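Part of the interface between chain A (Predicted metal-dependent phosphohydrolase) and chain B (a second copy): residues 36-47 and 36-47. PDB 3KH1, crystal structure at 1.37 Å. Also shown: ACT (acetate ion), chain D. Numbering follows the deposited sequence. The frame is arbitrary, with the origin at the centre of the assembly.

Chain A (36-47) SRRENDAEHSWH
Chain B 36-47: SRRENDAEHSWH

Two donors lie side by side at this contact: Asn40(A) ND2 and Arg37(B) NH2 are 3.2 Å apart and not hydrogen-bonded. The shared acceptor Glu43(B) OE1 explains their proximity, taking Arg37(B) NH2 at 2.8 Å (170°) within its own chain and Asn40(A) ND2 at 2.9 Å (139°) across the interface. The reciprocal bond, Asn40(B) ND2 to Glu43(A) OE1, is also 2.9 Å (133°).

In each chain an extended Arg37 (chi1 p, chi2 and chi3 t) leads into strand 38-40 and helix 41-47. The helix axes approach to 7.6 Å with N-to-C directions 71° apart; like residues set the register, with CA-CA distances of 4.4 Å for Glu43(A)-Glu43(B) and 4.6 Å for Trp46(A)-Trp46(B).

Asn40 (chi1 p, chi2 near 60°) also caps its own helix: Asn40(A) OD1 accepts from Glu43(A) N at 2.9 Å, and Asn40(B) OD1 from Glu43(B) N at 3.0 Å. Glu43 (chi1 p, chi2 t) returns the contact, Glu43(A) OE2 accepting from Asn40(A) N at 2.8 Å.

Farther along, Trp46 (chi1 t, chi2 76-79°) packs on alanine. Ala42(B) CB lies over the Trp46(A) six-membered ring, 4.0 Å from its centroid; Ala42(A) CB sits off-centre at 4.1 Å from that of Trp46(B). Trp46(A) CB and Trp46(B) CB meet at 3.9 Å.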

# COMPACT_ATOMS: atom_id res chain seq x y z
N SER A 36 12.56 13.54 6.41
CA SER A 36 13.67 13.07 5.62
C SER A 36 13.52 13.24 4.10
O SER A 36 14.50 13.29 3.39
CB SER A 36 13.98 11.60 5.93
OG SER A 36 12.91 10.76 5.62
N ARG A 37 12.27 13.25 3.63
CA ARG A 37 11.95 13.34 2.20
C ARG A 37 10.42 13.47 2.10
O ARG A 37 9.68 13.17 3.06
CB ARG A 37 12.46 12.12 1.41
CG ARG A 37 11.89 10.81 1.94
CD ARG A 37 12.33 9.67 1.05
NE ARG A 37 11.84 8.37 1.48
CZ ARG A 37 10.64 7.91 1.26
NH1 ARG A 37 9.70 8.65 0.68
NH2 ARG A 37 10.33 6.70 1.71
N ARG A 38 9.97 13.83 0.91
CA ARG A 38 8.54 13.77 0.55
C ARG A 38 8.08 12.33 0.50
O ARG A 38 8.81 11.43 0.05
CB ARG A 38 8.33 14.42 -0.81
CG ARG A 38 8.47 15.93 -0.80
CD ARG A 38 8.59 16.48 -2.23
NE ARG A 38 9.85 15.99 -2.81
CZ ARG A 38 10.16 15.99 -4.10
NH1 ARG A 38 9.30 16.44 -5.01
NH2 ARG A 38 11.31 15.47 -4.52
N GLU A 39 6.81 12.13 0.86
CA GLU A 39 6.09 10.89 0.67
C GLU A 39 5.72 10.65 -0.77
O GLU A 39 5.37 11.61 -1.49
CB GLU A 39 4.80 10.98 1.53
CG GLU A 39 4.10 9.73 1.73
CD GLU A 39 2.81 9.91 2.52
OE1 GLU A 39 1.99 10.82 2.23
OE2 GLU A 39 2.59 9.03 3.32
N ASN A 40 5.79 9.40 -1.24
CA ASN A 40 5.29 9.05 -2.54
C ASN A 40 3.85 8.51 -2.48
O ASN A 40 3.34 8.14 -1.43
CB ASN A 40 6.27 8.16 -3.33
CG ASN A 40 6.28 6.72 -2.89
OD1 ASN A 40 5.23 6.02 -2.92
ND2 ASN A 40 7.46 6.20 -2.54
N ASP A 41 3.18 8.46 -3.63
CA ASP A 41 1.78 8.07 -3.66
C ASP A 41 1.58 6.62 -3.23
O ASP A 41 0.54 6.30 -2.66
CB ASP A 41 1.17 8.25 -5.06
CG ASP A 41 0.68 9.63 -5.33
OD1 ASP A 41 0.81 10.54 -4.49
OD2 ASP A 41 0.10 9.78 -6.44
N ALA A 42 2.48 5.72 -3.60
CA ALA A 42 2.30 4.29 -3.26
C ALA A 42 2.41 4.12 -1.75
O ALA A 42 1.57 3.46 -1.14
CB ALA A 42 3.34 3.41 -3.99
N GLU A 43 3.43 4.70 -1.12
CA GLU A 43 3.57 4.52 0.33
C GLU A 43 2.47 5.29 1.08
O GLU A 43 2.04 4.83 2.12
CB GLU A 43 4.92 4.85 0.80
CG GLU A 43 5.23 6.22 0.66
CD GLU A 43 6.81 6.57 0.75
OE1 GLU A 43 7.72 5.72 0.91
OE2 GLU A 43 7.06 7.72 0.62
N HIS A 44 1.94 6.37 0.50
CA HIS A 44 0.78 7.07 1.07
C HIS A 44 -0.44 6.16 1.07
O HIS A 44 -1.10 6.03 2.12
CB HIS A 44 0.48 8.36 0.29
CG HIS A 44 -0.70 9.11 0.79
ND1 HIS A 44 -0.63 9.93 1.91
CD2 HIS A 44 -2.00 9.12 0.40
CE1 HIS A 44 -1.82 10.47 2.12
NE2 HIS A 44 -2.68 9.96 1.26
N SER A 45 -0.71 5.50 -0.06
CA SER A 45 -1.86 4.61 -0.15
C SER A 45 -1.65 3.40 0.80
O SER A 45 -2.64 2.95 1.41
CB SER A 45 -2.12 4.17 -1.58
OG SER A 45 -2.74 5.24 -2.30
N TRP A 46 -0.44 2.85 0.91
CA TRP A 46 -0.18 1.83 1.93
C TRP A 46 -0.65 2.32 3.29
O TRP A 46 -1.33 1.61 4.03
CB TRP A 46 1.33 1.48 2.00
CG TRP A 46 1.64 0.69 3.24
CD1 TRP A 46 1.42 -0.62 3.41
CD2 TRP A 46 2.19 1.19 4.45
NE1 TRP A 46 1.75 -1.00 4.66
CE2 TRP A 46 2.23 0.11 5.33
CE3 TRP A 46 2.63 2.44 4.87
CZ2 TRP A 46 2.67 0.22 6.64
CZ3 TRP A 46 3.12 2.55 6.18
CH2 TRP A 46 3.13 1.45 7.05
N HIS A 47 -0.24 3.51 3.65
CA HIS A 47 -0.46 4.01 4.99
C HIS A 47 -1.92 4.21 5.29
O HIS A 47 -2.42 3.77 6.33
CB HIS A 47 0.30 5.33 5.14
CG HIS A 47 0.67 5.68 6.55
ND1 HIS A 47 1.40 6.80 6.83
CD2 HIS A 47 0.40 5.09 7.74
CE1 HIS A 47 1.61 6.86 8.14
NE2 HIS A 47 1.04 5.83 8.72
N SER B 36 15.48 3.62 -10.87
CA SER B 36 15.85 4.91 -10.29
C SER B 36 16.34 4.88 -8.84
O SER B 36 17.10 5.72 -8.45
CB SER B 36 14.69 5.88 -10.42
OG SER B 36 13.53 5.49 -9.70
N ARG B 37 15.84 3.94 -8.07
CA ARG B 37 16.11 3.86 -6.63
C ARG B 37 15.65 2.50 -6.14
O ARG B 37 14.90 1.77 -6.80
CB ARG B 37 15.39 4.99 -5.88
CG ARG B 37 13.89 4.91 -5.94
CD ARG B 37 13.27 5.99 -5.00
NE ARG B 37 11.82 5.99 -5.06
CZ ARG B 37 11.03 5.09 -4.49
NH1 ARG B 37 11.54 4.07 -3.79
NH2 ARG B 37 9.71 5.17 -4.63
N ARG B 38 16.08 2.20 -4.92
CA ARG B 38 15.64 1.02 -4.19
C ARG B 38 14.19 1.10 -3.79
O ARG B 38 13.72 2.12 -3.31
CB ARG B 38 16.52 0.85 -2.96
CG ARG B 38 17.96 0.54 -3.29
CD ARG B 38 18.87 0.62 -2.10
NE ARG B 38 18.61 -0.46 -1.15
CZ ARG B 38 19.27 -0.59 0.00
NH1 ARG B 38 20.24 0.22 0.35
NH2 ARG B 38 18.91 -1.55 0.84
N GLU B 39 13.46 -0.00 -3.92
CA GLU B 39 12.14 -0.13 -3.39
C GLU B 39 12.14 -0.18 -1.87
O GLU B 39 13.01 -0.78 -1.29
CB GLU B 39 11.45 -1.36 -3.97
CG GLU B 39 9.98 -1.49 -3.69
CD GLU B 39 9.36 -2.81 -4.10
OE1 GLU B 39 10.08 -3.83 -4.07
OE2 GLU B 39 8.14 -2.86 -4.34
N ASN B 40 11.14 0.45 -1.24
CA ASN B 40 10.98 0.34 0.20
C ASN B 40 9.85 -0.60 0.61
O ASN B 40 9.01 -1.00 -0.19
CB ASN B 40 10.88 1.70 0.90
CG ASN B 40 9.56 2.42 0.70
OD1 ASN B 40 8.50 1.89 1.10
ND2 ASN B 40 9.58 3.60 0.07
N ASP B 41 9.83 -0.97 1.88
CA ASP B 41 8.90 -1.98 2.35
C ASP B 41 7.45 -1.50 2.26
O ASP B 41 6.57 -2.33 2.06
CB ASP B 41 9.18 -2.38 3.80
CG ASP B 41 10.24 -3.42 3.96
OD1 ASP B 41 10.83 -3.91 2.98
OD2 ASP B 41 10.45 -3.79 5.16
N ALA B 42 7.18 -0.23 2.54
CA ALA B 42 5.83 0.27 2.56
C ALA B 42 5.24 0.25 1.18
O ALA B 42 4.13 -0.28 0.97
CB ALA B 42 5.76 1.67 3.18
N GLU B 43 5.92 0.79 0.18
CA GLU B 43 5.38 0.80 -1.16
C GLU B 43 5.30 -0.64 -1.71
O GLU B 43 4.42 -0.96 -2.51
CB GLU B 43 6.16 1.72 -2.05
CG GLU B 43 7.60 1.28 -2.31
CD GLU B 43 8.50 2.35 -2.88
OE1 GLU B 43 8.01 3.45 -3.18
OE2 GLU B 43 9.69 2.07 -3.05
N HIS B 44 6.19 -1.53 -1.28
CA HIS B 44 6.11 -2.92 -1.68
C HIS B 44 4.83 -3.56 -1.14
O HIS B 44 4.11 -4.27 -1.88
CB HIS B 44 7.33 -3.71 -1.18
CG HIS B 44 7.33 -5.13 -1.62
ND1 HIS B 44 7.53 -5.49 -2.92
CD2 HIS B 44 7.12 -6.28 -0.93
CE1 HIS B 44 7.45 -6.81 -3.02
NE2 HIS B 44 7.18 -7.31 -1.81
N SER B 45 4.50 -3.27 0.13
CA SER B 45 3.26 -3.80 0.71
C SER B 45 2.02 -3.22 0.06
O SER B 45 1.07 -3.95 -0.14
CB SER B 45 3.26 -3.61 2.22
OG SER B 45 4.10 -4.56 2.87
N TRP B 46 2.03 -1.94 -0.31
CA TRP B 46 0.97 -1.38 -1.10
C TRP B 46 0.75 -2.23 -2.39
O TRP B 46 -0.38 -2.61 -2.74
CB TRP B 46 1.32 0.06 -1.59
CG TRP B 46 0.44 0.52 -2.71
CD1 TRP B 46 -0.85 0.96 -2.63
CD2 TRP B 46 0.76 0.51 -4.12
NE1 TRP B 46 -1.35 1.20 -3.89
CE2 TRP B 46 -0.39 0.91 -4.80
CE3 TRP B 46 1.92 0.17 -4.86
CZ2 TRP B 46 -0.42 1.03 -6.19
CZ3 TRP B 46 1.87 0.29 -6.23
CH2 TRP B 46 0.72 0.72 -6.87
N HIS B 47 1.85 -2.58 -3.04
CA HIS B 47 1.76 -3.22 -4.34
C HIS B 47 1.14 -4.61 -4.18
O HIS B 47 0.28 -5.02 -4.95
CB HIS B 47 3.17 -3.33 -4.96
CG HIS B 47 3.21 -3.43 -6.46
ND1 HIS B 47 4.37 -3.16 -7.16
CD2 HIS B 47 2.26 -3.69 -7.38
CE1 HIS B 47 4.12 -3.29 -8.45
NE2 HIS B 47 2.86 -3.64 -8.62
C ACT D . 12.90 14.80 -1.32
O ACT D . 12.89 14.12 -2.36
OXT ACT D . 11.82 15.17 -0.85
CH3 ACT D . 14.19 15.15 -0.66